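Local coordinates for putative fimbrial associated sortase-like protein (Corynebacterium diphtheriae, PDB 6BWE) that probably works as a class C sortase, a cysteine transpeptidase that cross-links pilin subunits during pilus assembly, here a fragment of the longer membrane protein including its sortase domain, at residues 35-38 and 39-43; 54-58 and 59-63; 136-139 and 140-143; 170-173 and 174-177. The protein carries 2 engineered substitutions. All coordinates share one frame; numbering follows the deposited sequence.

Interaction 1. Residues 35-38 and 39-43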
ATOM      1  N   ARG A  35       2.808  14.431  -5.416  1.00 21.02           N
ATOM      2  CA  ARG A  35       1.521  14.443  -4.693  1.00 23.26           C
ATOM      3  C   ARG A  35       0.473  13.535  -5.359  1.00 22.89           C
ATOM      4  O   ARG A  35      -0.242  12.815  -4.672  1.00 23.08           O
ATOM      5  CB  ARG A  35       0.944  15.847  -4.590  1.00 24.04           C
ATOM      6  CG  ARG A  35       1.698  16.763  -3.680  1.00 25.33           C
ATOM      7  CD  ARG A  35       1.084  18.163  -3.693  1.00 27.12           C
ATOM      8  NE  ARG A  35       2.094  19.073  -3.171  1.00 29.80           N
ATOM      9  CZ  ARG A  35       2.697  20.065  -3.832  1.00 29.73           C
ATOM     10  NH1 ARG A  35       2.386  20.374  -5.090  1.00 30.57           N
ATOM     11  NH2 ARG A  35       3.619  20.770  -3.190  1.00 30.46           N
ATOM     12  N   GLN A  36       0.399  13.561  -6.682  1.00 23.36           N
ATOM     13  CA  GLN A  36      -0.469  12.636  -7.425  1.00 24.06           C
ATOM     14  C   GLN A  36      -0.075  11.148  -7.169  1.00 23.21           C
ATOM     15  O   GLN A  36      -0.949  10.283  -6.898  1.00 22.82           O
ATOM     16  CB  GLN A  36      -0.418  12.941  -8.921  1.00 25.84           C
ATOM     17  CG  GLN A  36      -1.235  11.957  -9.756  1.00 28.67           C
ATOM     18  CD  GLN A  36      -1.319  12.287 -11.222  1.00 32.08           C
ATOM     19  OE1 GLN A  36      -2.404  12.571 -11.765  1.00 37.23           O
ATOM     20  NE2 GLN A  36      -0.202  12.206 -11.886  1.00 32.23           N
ATOM     21  N   TYR A  37       1.224  10.859  -7.241  1.00 21.39           N
ATOM     22  CA  TYR A  37       1.741   9.530  -6.922  1.00 20.88           C
ATOM     23  C   TYR A  37       1.254   9.113  -5.520  1.00 21.06           C
ATOM     24  O   TYR A  37       0.704   8.013  -5.340  1.00 20.22           O
ATOM     25  CB  TYR A  37       3.279   9.453  -7.032  1.00 20.05           C
ATOM     26  CG  TYR A  37       3.823   8.163  -6.484  1.00 19.28           C
ATOM     27  CD1 TYR A  37       3.940   7.045  -7.270  1.00 18.93           C
ATOM     28  CD2 TYR A  37       4.114   8.042  -5.124  1.00 18.98           C
ATOM     29  CE1 TYR A  37       4.365   5.837  -6.747  1.00 19.25           C
ATOM     30  CE2 TYR A  37       4.540   6.840  -4.586  1.00 18.59           C
ATOM     31  CZ  TYR A  37       4.666   5.742  -5.379  1.00 18.89           C
ATOM     32  OH  TYR A  37       5.102   4.557  -4.818  1.00 19.03           O
ATOM     33  N   ASN A  38       1.415  10.015  -4.560  1.00 20.71           N
ATOM     34  CA  ASN A  38       0.993   9.725  -3.192  1.00 20.94           C
ATOM     35  C   ASN A  38      -0.477   9.334  -3.009  1.00 21.37           C
ATOM     36  O   ASN A  38      -0.788   8.544  -2.097  1.00 22.07           O
ATOM     37  CB  ASN A  38       1.317  10.870  -2.262  1.00 21.03           C
ATOM     38  CG  ASN A  38       2.786  10.920  -1.912  1.00 20.85           C
ATOM     39  OD1 ASN A  38       3.561   9.989  -2.226  1.00 20.71           O
ATOM     40  ND2 ASN A  38       3.199  12.022  -1.277  1.00 20.81           N
ATOM     41  N   THR A  39      -1.363   9.822  -3.870  1.00 21.76           N
ATOM     42  CA  THR A  39      -2.781   9.417  -3.791  1.00 23.18           C
ATOM     43  C   THR A  39      -2.961   7.936  -4.025  1.00 23.25           C
ATOM     44  O   THR A  39      -3.974   7.362  -3.593  1.00 23.46           O
ATOM     45  CB  THR A  39      -3.689  10.176  -4.762  1.00 24.07           C
ATOM     46  OG1 THR A  39      -3.391   9.809  -6.116  1.00 23.92           O
ATOM     47  CG2 THR A  39      -3.595  11.675  -4.565  1.00 24.37           C
ATOM     48  N   SER A  40      -2.008   7.329  -4.724  1.00 22.25           N
ATOM     49  CA  SER A  40      -2.032   5.889  -5.041  1.00 22.76           C
ATOM     50  C   SER A  40      -1.503   4.998  -3.908  1.00 23.08           C
ATOM     51  O   SER A  40      -1.633   3.779  -3.978  1.00 23.46           O
ATOM     52  CB  SER A  40      -1.202   5.626  -6.322  1.00 22.92           C
ATOM     53  OG  SER A  40       0.209   5.602  -6.047  1.00 24.39           O
ATOM     54  N   VAL A  41      -0.900   5.590  -2.877  1.00 22.65           N
ATOM     55  CA  VAL A  41      -0.343   4.861  -1.764  1.00 23.67           C
ATOM     56  C   VAL A  41      -1.452   4.690  -0.737  1.00 25.52           C
ATOM     57  O   VAL A  41      -1.866   5.636  -0.082  1.00 27.40           O
ATOM     58  CB  VAL A  41       0.832   5.623  -1.101  1.00 23.53           C
ATOM     59  CG1 VAL A  41       1.356   4.856   0.127  1.00 24.38           C
ATOM     60  CG2 VAL A  41       1.945   5.828  -2.137  1.00 23.28           C
ATOM     61  N   VAL A  42      -1.914   3.478  -0.572  1.00 26.05           N
ATOM     62  CA  VAL A  42      -3.053   3.319   0.328  0.60 27.44           C
ATOM     63  C   VAL A  42      -2.750   2.483   1.561  1.00 27.91           C
ATOM     64  O   VAL A  42      -3.476   2.576   2.552  1.00 31.53           O
ATOM     65  CB  VAL A  42      -4.310   2.868  -0.431  0.60 27.90           C
ATOM     66  CG1 VAL A  42      -4.787   4.007  -1.347  0.60 28.31           C
ATOM     67  CG2 VAL A  42      -4.026   1.620  -1.235  0.60 27.48           C
ATOM     68  N   GLY A  43      -1.702   1.702   1.587  1.00 27.83           N
ATOM     69  CA  GLY A  43      -1.363   1.139   2.892  1.00 28.41           C
ATOM     70  C   GLY A  43      -0.195   1.813   3.609  1.00 26.86           C
ATOM     71  O   GLY A  43       0.052   3.038   3.544  1.00 22.65           O
TER

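Interaction 2. Residues 54-58 and 59-63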
ATOM      1  N   ALA A  54       9.406  -6.290  -3.702  1.00 51.60           N
ATOM      2  CA  ALA A  54       8.751  -5.693  -4.873  1.00 50.06           C
ATOM      3  C   ALA A  54       9.628  -5.846  -6.081  1.00 48.52           C
ATOM      4  O   ALA A  54      10.806  -5.493  -6.028  1.00 52.80           O
ATOM      5  CB  ALA A  54       8.455  -4.212  -4.646  1.00 49.56           C
ATOM      6  N   SER A  55       9.075  -6.367  -7.169  1.00 44.92           N
ATOM      7  CA  SER A  55       9.825  -6.431  -8.395  1.00 43.42           C
ATOM      8  C   SER A  55      10.010  -4.966  -8.774  1.00 41.24           C
ATOM      9  O   SER A  55       9.056  -4.177  -8.706  1.00 38.77           O
ATOM     10  CB  SER A  55       9.094  -7.194  -9.482  1.00 42.34           C
ATOM     11  OG  SER A  55       9.649  -6.919 -10.739  1.00 43.70           O
ATOM     12  N   LYS A  56      11.239  -4.614  -9.152  1.00 40.22           N
ATOM     13  CA  LYS A  56      11.545  -3.260  -9.564  1.00 38.64           C
ATOM     14  C   LYS A  56      11.122  -3.039 -10.974  1.00 36.75           C
ATOM     15  O   LYS A  56      11.204  -1.922 -11.441  1.00 36.10           O
ATOM     16  CB  LYS A  56      13.024  -2.952  -9.388  1.00 41.21           C
ATOM     17  CG  LYS A  56      13.486  -3.110  -7.956  1.00 42.85           C
ATOM     18  CD  LYS A  56      14.706  -2.246  -7.685  1.00 45.37           C
ATOM     19  CE  LYS A  56      15.236  -2.432  -6.265  1.00 46.57           C
ATOM     20  NZ  LYS A  56      16.141  -3.618  -6.158  1.00 49.37           N
ATOM     21  N   ASN A  57      10.671  -4.096 -11.669  1.00 36.73           N
ATOM     22  CA  ASN A  57      10.143  -3.960 -13.027  1.00 37.72           C
ATOM     23  C   ASN A  57       8.622  -3.793 -13.105  1.00 34.02           C
ATOM     24  O   ASN A  57       8.081  -3.571 -14.201  1.00 35.46           O
ATOM     25  CB  ASN A  57      10.576  -5.162 -13.891  1.00 42.64           C
ATOM     26  CG  ASN A  57      12.091  -5.334 -13.914  1.00 46.59           C
ATOM     27  OD1 ASN A  57      12.619  -6.387 -13.531  1.00 51.88           O
ATOM     28  ND2 ASN A  57      12.799  -4.280 -14.319  1.00 48.02           N
ATOM     29  N   SER A  58       7.926  -3.864 -11.974  1.00 30.34           N
ATOM     30  CA  SER A  58       6.481  -3.601 -11.968  1.00 28.42           C
ATOM     31  C   SER A  58       6.175  -2.161 -12.388  1.00 27.43           C
ATOM     32  O   SER A  58       6.985  -1.240 -12.141  1.00 27.43           O
ATOM     33  CB  SER A  58       5.902  -3.941 -10.585  1.00 27.93           C
ATOM     34  OG  SER A  58       6.237  -2.961  -9.623  1.00 26.10           O
ATOM     35  N   GLY A  59       5.020  -1.940 -13.001  1.00 24.91           N
ATOM     36  CA  GLY A  59       4.585  -0.602 -13.346  1.00 24.99           C
ATOM     37  C   GLY A  59       4.652   0.385 -12.185  1.00 23.99           C
ATOM     38  O   GLY A  59       5.166   1.474 -12.336  1.00 22.84           O
ATOM     39  N   PRO A  60       4.091   0.020 -11.024  1.00 23.74           N
ATOM     40  CA  PRO A  60       4.116   0.993  -9.912  1.00 23.22           C
ATOM     41  C   PRO A  60       5.509   1.312  -9.415  1.00 22.33           C
ATOM     42  O   PRO A  60       5.746   2.469  -9.053  1.00 21.08           O
ATOM     43  CB  PRO A  60       3.302   0.294  -8.817  1.00 22.93           C
ATOM     44  CG  PRO A  60       2.318  -0.536  -9.607  1.00 23.61           C
ATOM     45  CD  PRO A  60       3.133  -1.069 -10.750  1.00 24.01           C
ATOM     46  N   TYR A  61       6.397   0.312  -9.359  1.00 22.19           N
ATOM     47  CA  TYR A  61       7.754   0.580  -8.880  1.00 22.61           C
ATOM     48  C   TYR A  61       8.516   1.476  -9.878  1.00 22.62           C
ATOM     49  O   TYR A  61       9.201   2.420  -9.487  1.00 21.71           O
ATOM     50  CB  TYR A  61       8.540  -0.685  -8.528  1.00 22.95           C
ATOM     51  CG  TYR A  61       9.683  -0.386  -7.598  1.00 23.55           C
ATOM     52  CD1 TYR A  61      10.951  -0.044  -8.099  1.00 23.65           C
ATOM     53  CD2 TYR A  61       9.513  -0.398  -6.217  1.00 23.73           C
ATOM     54  CE1 TYR A  61      11.999   0.244  -7.262  1.00 24.04           C
ATOM     55  CE2 TYR A  61      10.576  -0.117  -5.372  1.00 24.76           C
ATOM     56  CZ  TYR A  61      11.813   0.212  -5.907  1.00 24.80           C
ATOM     57  OH  TYR A  61      12.886   0.472  -5.077  1.00 25.27           O
ATOM     58  N   LEU A  62       8.304   1.225 -11.160  1.00 23.69           N
ATOM     59  CA  LEU A  62       8.895   2.058 -12.220  1.00 24.58           C
ATOM     60  C   LEU A  62       8.406   3.497 -12.136  1.00 24.11           C
ATOM     61  O   LEU A  62       9.193   4.437 -12.323  1.00 23.61           O
ATOM     62  CB  LEU A  62       8.578   1.501 -13.617  1.00 25.84           C
ATOM     63  CG  LEU A  62       9.342   0.225 -13.912  1.00 27.24           C
ATOM     64  CD1 LEU A  62       8.807  -0.399 -15.202  1.00 28.33           C
ATOM     65  CD2 LEU A  62      10.866   0.485 -13.943  1.00 28.09           C
ATOM     66  N   ASP A  63       7.115   3.674 -11.864  1.00 23.22           N
ATOM     67  CA  ASP A  63       6.580   5.011 -11.684  1.00 23.27           C
ATOM     68  C   ASP A  63       7.139   5.718 -10.454  1.00 21.36           C
ATOM     69  O   ASP A  63       7.509   6.895 -10.528  1.00 20.59           O
ATOM     70  CB  ASP A  63       5.059   4.996 -11.617  1.00 24.73           C
ATOM     71  CG  ASP A  63       4.480   6.370 -11.738  1.00 26.09           C
ATOM     72  OD1 ASP A  63       4.446   6.920 -12.879  1.00 27.90           O
ATOM     73  OD2 ASP A  63       4.074   6.930 -10.698  1.00 25.93           O
TER

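Interaction 3. Residues 136-139 and 140-143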
ATOM      1  N   PHE A 136      22.308   7.087  10.877  1.00 23.97           N
ATOM      2  CA  PHE A 136      21.328   7.277  11.943  1.00 24.21           C
ATOM      3  C   PHE A 136      21.846   6.759  13.304  1.00 24.77           C
ATOM      4  O   PHE A 136      21.040   6.470  14.206  1.00 23.96           O
ATOM      5  CB  PHE A 136      19.987   6.607  11.557  1.00 23.68           C
ATOM      6  CG  PHE A 136      18.983   7.483  10.844  1.00 22.91           C
ATOM      7  CD1 PHE A 136      19.145   8.844  10.646  1.00 23.45           C
ATOM      8  CD2 PHE A 136      17.807   6.908  10.395  1.00 22.65           C
ATOM      9  CE1 PHE A 136      18.167   9.603  10.040  1.00 23.14           C
ATOM     10  CE2 PHE A 136      16.822   7.694   9.779  1.00 22.52           C
ATOM     11  CZ  PHE A 136      17.008   9.036   9.617  1.00 22.41           C
ATOM     12  N   ASP A 137      23.173   6.675  13.482  1.00 25.61           N
ATOM     13  CA  ASP A 137      23.773   6.208  14.752  1.00 27.19           C
ATOM     14  C   ASP A 137      23.136   6.898  15.973  1.00 25.41           C
ATOM     15  O   ASP A 137      22.978   6.280  17.009  1.00 25.30           O
ATOM     16  CB  ASP A 137      25.252   6.572  14.846  1.00 29.56           C
ATOM     17  CG  ASP A 137      26.170   5.645  14.110  1.00 32.63           C
ATOM     18  OD1 ASP A 137      25.738   4.630  13.534  1.00 36.81           O
ATOM     19  OD2 ASP A 137      27.392   6.010  14.088  1.00 36.53           O
ATOM     20  N   ASN A 138      22.835   8.187  15.834  1.00 24.61           N
ATOM     21  CA  ASN A 138      22.374   8.997  16.959  1.00 24.76           C
ATOM     22  C   ASN A 138      20.899   9.366  16.902  1.00 24.80           C
ATOM     23  O   ASN A 138      20.468  10.254  17.644  1.00 22.90           O
ATOM     24  CB  ASN A 138      23.260  10.225  17.079  1.00 24.67           C
ATOM     25  CG  ASN A 138      24.714   9.855  17.213  1.00 24.93           C
ATOM     26  OD1 ASN A 138      25.082   9.007  18.034  1.00 25.82           O
ATOM     27  ND2 ASN A 138      25.555  10.474  16.398  1.00 26.10           N
ATOM     28  N   LEU A 139      20.098   8.647  16.087  1.00 24.66           N
ATOM     29  CA  LEU A 139      18.645   8.889  16.056  1.00 24.94           C
ATOM     30  C   LEU A 139      18.021   8.664  17.439  1.00 25.40           C
ATOM     31  O   LEU A 139      17.061   9.327  17.814  1.00 24.45           O
ATOM     32  CB  LEU A 139      17.949   7.980  15.019  1.00 25.01           C
ATOM     33  CG  LEU A 139      16.483   8.268  14.784  1.00 25.32           C
ATOM     34  CD1 LEU A 139      16.309   9.657  14.161  1.00 26.27           C
ATOM     35  CD2 LEU A 139      15.883   7.200  13.886  1.00 25.08           C
ATOM     36  N   GLU A 140      18.620   7.762  18.222  1.00 25.73           N
ATOM     37  CA  GLU A 140      18.229   7.574  19.610  1.00 26.66           C
ATOM     38  C   GLU A 140      18.338   8.791  20.542  1.00 27.46           C
ATOM     39  O   GLU A 140      17.751   8.753  21.621  1.00 26.37           O
ATOM     40  CB  GLU A 140      19.028   6.425  20.218  1.00 28.08           C
ATOM     41  CG  GLU A 140      20.500   6.777  20.462  1.00 28.72           C
ATOM     42  CD  GLU A 140      21.363   5.570  20.727  1.00 29.38           C
ATOM     43  OE1 GLU A 140      20.826   4.471  20.971  1.00 29.73           O
ATOM     44  OE2 GLU A 140      22.604   5.743  20.738  1.00 31.92           O
ATOM     45  N   ASP A 141      19.075   9.835  20.144  1.00 26.66           N
ATOM     46  CA  ASP A 141      19.255  11.044  20.954  1.00 27.43           C
ATOM     47  C   ASP A 141      18.291  12.172  20.583  1.00 27.60           C
ATOM     48  O   ASP A 141      18.295  13.222  21.206  1.00 25.05           O
ATOM     49  CB  ASP A 141      20.707  11.556  20.835  1.00 28.62           C
ATOM     50  CG  ASP A 141      21.737  10.576  21.404  1.00 29.03           C
ATOM     51  OD1 ASP A 141      21.339   9.701  22.221  1.00 30.04           O
ATOM     52  OD2 ASP A 141      22.950  10.675  21.038  1.00 29.47           O
ATOM     53  N   VAL A 142      17.457  11.944  19.572  1.00 26.12           N
ATOM     54  CA  VAL A 142      16.420  12.861  19.204  1.00 27.13           C
ATOM     55  C   VAL A 142      15.339  12.777  20.311  1.00 28.37           C
ATOM     56  O   VAL A 142      14.972  11.695  20.756  1.00 27.86           O
ATOM     57  CB  VAL A 142      15.794  12.494  17.840  1.00 27.05           C
ATOM     58  CG1 VAL A 142      14.640  13.399  17.516  1.00 28.05           C
ATOM     59  CG2 VAL A 142      16.838  12.546  16.729  1.00 27.03           C
ATOM     60  N   LYS A 143      14.880  13.937  20.746  1.00 29.14           N
ATOM     61  CA  LYS A 143      13.826  14.043  21.751  1.00 31.06           C
ATOM     62  C   LYS A 143      12.505  14.607  21.200  1.00 30.72           C
ATOM     63  O   LYS A 143      12.464  15.239  20.132  1.00 28.55           O
ATOM     64  CB  LYS A 143      14.316  14.958  22.873  1.00 32.18           C
ATOM     65  CG  LYS A 143      15.496  14.390  23.659  1.00 34.61           C
ATOM     66  CD  LYS A 143      16.231  15.515  24.389  1.00 37.34           C
ATOM     67  CE  LYS A 143      16.526  15.203  25.841  1.00 40.21           C
ATOM     68  NZ  LYS A 143      17.346  13.990  26.080  1.00 41.06           N
TER
HETATM   69  O   HOH W   1      20.151   5.546  17.002  1.00 29.42           O
HETATM   70  O   HOH W   2      14.884   9.040  19.588  1.00 32.81           O

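Interaction 4. Residues 170-173 and 174-177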
ATOM      1  N   GLU A 170       8.776  -6.829  13.122  1.00 47.06           N
ATOM      2  CA  GLU A 170       7.453  -7.116  12.540  1.00 49.85           C
ATOM      3  C   GLU A 170       6.314  -6.242  13.073  1.00 49.62           C
ATOM      4  O   GLU A 170       5.244  -6.222  12.478  1.00 50.37           O
ATOM      5  CB  GLU A 170       7.059  -8.600  12.690  1.00 53.85           C
ATOM      6  CG  GLU A 170       7.197  -9.206  14.085  1.00 56.95           C
ATOM      7  CD  GLU A 170       8.600  -9.727  14.370  1.00 59.71           C
ATOM      8  OE1 GLU A 170       9.045  -9.615  15.534  1.00 60.61           O
ATOM      9  OE2 GLU A 170       9.269 -10.215  13.421  1.00 62.47           O
ATOM     10  N   ASP A 171       6.533  -5.537  14.183  1.00 48.73           N
ATOM     11  CA  ASP A 171       5.513  -4.669  14.768  1.00 47.31           C
ATOM     12  C   ASP A 171       5.500  -3.301  14.054  1.00 44.85           C
ATOM     13  O   ASP A 171       6.169  -2.368  14.498  1.00 42.66           O
ATOM     14  CB  ASP A 171       5.761  -4.523  16.279  1.00 48.62           C
ATOM     15  CG  ASP A 171       4.714  -3.658  16.988  1.00 51.59           C
ATOM     16  OD1 ASP A 171       3.680  -3.329  16.372  1.00 55.23           O
ATOM     17  OD2 ASP A 171       4.922  -3.300  18.180  1.00 54.44           O
ATOM     18  N   THR A 172       4.722  -3.196  12.971  1.00 43.23           N
ATOM     19  CA  THR A 172       4.724  -2.023  12.066  1.00 42.47           C
ATOM     20  C   THR A 172       3.492  -1.100  12.154  1.00 41.28           C
ATOM     21  O   THR A 172       3.422  -0.115  11.402  1.00 41.21           O
ATOM     22  CB  THR A 172       4.862  -2.478  10.577  1.00 43.39           C
ATOM     23  OG1 THR A 172       3.904  -3.524  10.312  1.00 41.42           O
ATOM     24  CG2 THR A 172       6.305  -2.968  10.280  1.00 43.08           C
ATOM     25  N   LYS A 173       2.545  -1.404  13.048  1.00 39.36           N
ATOM     26  CA  LYS A 173       1.319  -0.619  13.217  1.00 39.24           C
ATOM     27  C   LYS A 173       1.534   0.896  13.286  1.00 35.71           C
ATOM     28  O   LYS A 173       0.713   1.638  12.803  1.00 33.58           O
ATOM     29  CB  LYS A 173       0.607  -0.942  14.555  1.00 44.25           C
ATOM     30  CG  LYS A 173       0.146  -2.368  14.820  1.00 48.44           C
ATOM     31  CD  LYS A 173      -0.444  -2.463  16.229  1.00 51.65           C
ATOM     32  CE  LYS A 173       0.623  -2.577  17.326  1.00 54.07           C
ATOM     33  NZ  LYS A 173       0.943  -4.002  17.664  1.00 56.18           N
ATOM     34  N   LEU A 174       2.593   1.342  13.961  1.00 33.14           N
ATOM     35  CA  LEU A 174       2.855   2.781  14.135  1.00 32.25           C
ATOM     36  C   LEU A 174       3.174   3.554  12.837  1.00 30.58           C
ATOM     37  O   LEU A 174       3.215   4.802  12.853  1.00 30.45           O
ATOM     38  CB  LEU A 174       3.968   2.991  15.133  1.00 32.63           C
ATOM     39  CG  LEU A 174       3.578   2.569  16.566  1.00 33.82           C
ATOM     40  CD1 LEU A 174       4.846   2.358  17.359  1.00 34.43           C
ATOM     41  CD2 LEU A 174       2.705   3.623  17.219  1.00 34.63           C
ATOM     42  N   LEU A 175       3.387   2.824  11.748  1.00 29.30           N
ATOM     43  CA  LEU A 175       3.678   3.413  10.431  1.00 28.56           C
ATOM     44  C   LEU A 175       2.431   3.728   9.631  1.00 28.99           C
ATOM     45  O   LEU A 175       2.522   4.233   8.508  1.00 28.19           O
ATOM     46  CB  LEU A 175       4.565   2.466   9.616  1.00 29.37           C
ATOM     47  CG  LEU A 175       5.878   2.035  10.269  1.00 28.57           C
ATOM     48  CD1 LEU A 175       6.651   1.169   9.289  1.00 27.98           C
ATOM     49  CD2 LEU A 175       6.697   3.228  10.693  1.00 28.37           C
ATOM     50  N   ALA A 176       1.255   3.438  10.187  1.00 29.86           N
ATOM     51  CA  ALA A 176       0.028   3.670   9.459  1.00 29.82           C
ATOM     52  C   ALA A 176      -0.188   5.173   9.158  1.00 29.82           C
ATOM     53  O   ALA A 176       0.121   6.044  10.004  1.00 30.61           O
ATOM     54  CB  ALA A 176      -1.142   3.114  10.258  1.00 31.53           C
ATOM     55  N   PRO A 177      -0.708   5.493   7.955  1.00 30.56           N
ATOM     56  CA  PRO A 177      -1.144   6.850   7.686  1.00 31.52           C
ATOM     57  C   PRO A 177      -2.425   7.155   8.496  1.00 34.85           C
ATOM     58  O   PRO A 177      -3.160   6.237   8.920  1.00 34.38           O
ATOM     59  CB  PRO A 177      -1.425   6.831   6.184  1.00 31.10           C
ATOM     60  CG  PRO A 177      -1.841   5.444   5.912  1.00 31.99           C
ATOM     61  CD  PRO A 177      -1.061   4.578   6.847  1.00 31.00           C
TER
HETATM   62  O   HOH W   3       4.582  -0.396  15.310  1.00 40.66           O

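Interaction 1. Residues 35-38 and 39-43
Arg-35 O accepts the i+4 bond of this contact, from Thr-39 N at 3.3 Å, and methyl CG2 of Thr-39 packs against the same oxygen; the guanidinium group points elsewhere, its NH1 pairing with Glu-32. Gln-36 O is held mainly by a hydroxyl: Thr-39 OG1 donates to it in the carbonyl plane at 2.6 Å, and Thr-39 N adds a weak bond. With chi1 at 68°, OG1 lies between its own backbone N and carbonyl carbon, folded back on the preceding turn. Tyr-37 O takes two bonds from one residue, Ser-40 OG in the carbonyl plane at 2.6 Å and Ser-40 N from above that plane at 2.9 Å. Here, in the last turn of helix 24-39, in the N-terminal helical part that accompanies the sortase barrel, i+3 bonds take over from i+4. The Tyr-37 ring has Ser-40 OG above one face, offset toward the rim, while Val-41 CG2 reaches Tyr-37 CE2 obliquely at 3.7 Å. The second subunit adds Ser-55, whose N is hydrogen-bonded to Thr-39 OG1, and Pro-60, which packs on Tyr-37 and Ser-40. Asn-38 O receives Val-41 N at 3.1 Å, fairly straight (158°), whereas Asn-38 OD1, lying in plane at the Tyr-37 ring edge, is hydrogen-bonded to Leu-113 N.

Interaction 2. Residues 54-58 and 59-63
The backbone makes a type I beta turn from Ser-55 to Ser-58 and enters helix 59-66 at once, Leu-62 N giving Ser-58 O a bond of 3.0 Å that runs nearly along the C=O axis. Ser-58 is the N-cap of this helix: its OG accepts from Tyr-61 N at 3.3 Å (155°), capping a backbone N-H of the first turn. The same hydroxyl donates in the other direction, to Ser-55 O at 3.2 Å, and so ties the turn to the helix start; chi1 of 75° places OG between the two partners. Ser-55 is itself the head of an ST turn, its OG accepting from Asn-57 N. The loop leading to Ala-54, which in class C sortases carries the lid over the active site, is in part not modelled. Lys-56 and Tyr-61 lie side by side and point the same way, the lysine methylenes running along the ring with Lys-56 CD at 3.7 Å from Tyr-61 CE1. The lysine bends at its last torsion, and NZ forms a salt bridge with Asp-97. Tyr-61 also meets the rings of Tyr-109 and Tyr-64, both steeply inclined to it. Ala-54 CB approaches the ring more loosely, at CD2. Asn-57 packs on Gln-36 of the second subunit. CD1 of Leu-62 lies above the Asn-57 carbonyl, 3.4 Å from Asn-57 O, whereas CD2 of Leu-62 faces the end of the Lys-56 carbonyl, 3.5 Å from Lys-56 O.

Interaction 3. Residues 136-139 and 140-143
Leu-139 O is gripped twice, by Val-142 N at 3.2 Å, which comes from above the carbonyl plane, and by water 2, whose oxygen lies 2.8 Å from Leu-139 O. That water also donates to Val-142 O, bridging the two carbonyls. Val-142 CG2 leans over Leu-139 O and meets Leu-139 CD1 at 3.9 Å, the two side chains crossing at a slant. One residue earlier, Asn-138 O accepts from Asp-141 N at 2.9 Å, again from above the plane. The Asn-138 amide and the Asp-141 carboxylate are almost parallel, their planes 8° apart, but meet loosely. Water 1 accepts from Glu-140 N and donates to Phe-136 O, linking the type I turn 136-139 to the next residue. Leu-139 CG, anti to its backbone N (chi1 -173°), sets the side chain against Leu-186, Leu-199 and Val-201 of the sheet, and Val-142 packs on Ile-83. Asp-137 OD1 bonds to Gly-129 N, its side chain about 7 Å from that of His-127, the predicted proton donor/acceptor. A type I turn running into a short 3-10 turn thus packs on the sortase beta-barrel beside its probable active site.

Interaction 4. Residues 170-173 and 174-177
The flat carbonyl group of Thr-172 is approached from above its plane by Leu-175 N at 3.0 Å, and that of Lys-173 in the same manner by Ala-176 N at 3.2 Å. These successive i+3 bonds, both close to straight (162° and 159°), define a short 3-10 turn in the connection between strands 155-167 and 183-187 of the sortase beta-barrel. A third flat group, the Asp-171 carboxylate, is also met from above: Lys-173 NZ forms a salt bridge with Asp-171 OD1 at 3.1 Å, well out of the carboxylate plane. The lysine chain has to bend at its last two torsions to fold back to a residue just two positions earlier. Asp-171 is the centre of an inverse gamma turn that leads into the 3-10 turn, and water 3 joins the two, donating to Asp-171 O and accepting from Leu-174 N. Leu-174 and Leu-175 both pack on Leu-200 of strand 198-206, Leu-174 reaching Val-167 as well and Leu-175 reaching Ile-187. Thr-172 and Ala-176 touch Phe-44, while Ala-176 O is hydrogen-bonded to His-121 ND1. With CG beside its own backbone N (chi1 -55°), Leu-175 brings its branch point back to the oxygen of Thr-172, CG of Leu-175 lying 3.5 Å from Thr-172 O. One residue on, Ala-176 CB lies 3.5 Å from Lys-173 O.

How the interactions relate
Interactions 1 and 2 belong to consecutive helices, close one helix and open the next, and both touch the second subunit; they meet at Tyr-37 CD1 and Asp-63 OD2, 3.4 Å apart. Both rely on serine or threonine hydroxyls bonded to backbone. Interactions 3 and 4 instead are 3-10 turns in loops of the sortase barrel, built from i+3 bonds and bridging waters, with leucines packed on strands. Interaction 3 lies near the probable active site, on the opposite side of the chain's centre from interactions 1 and 2. Interaction 4 is a surface contact, the others being partly buried, and touches interaction 1 where Gly-43 O meets Pro-177 CD.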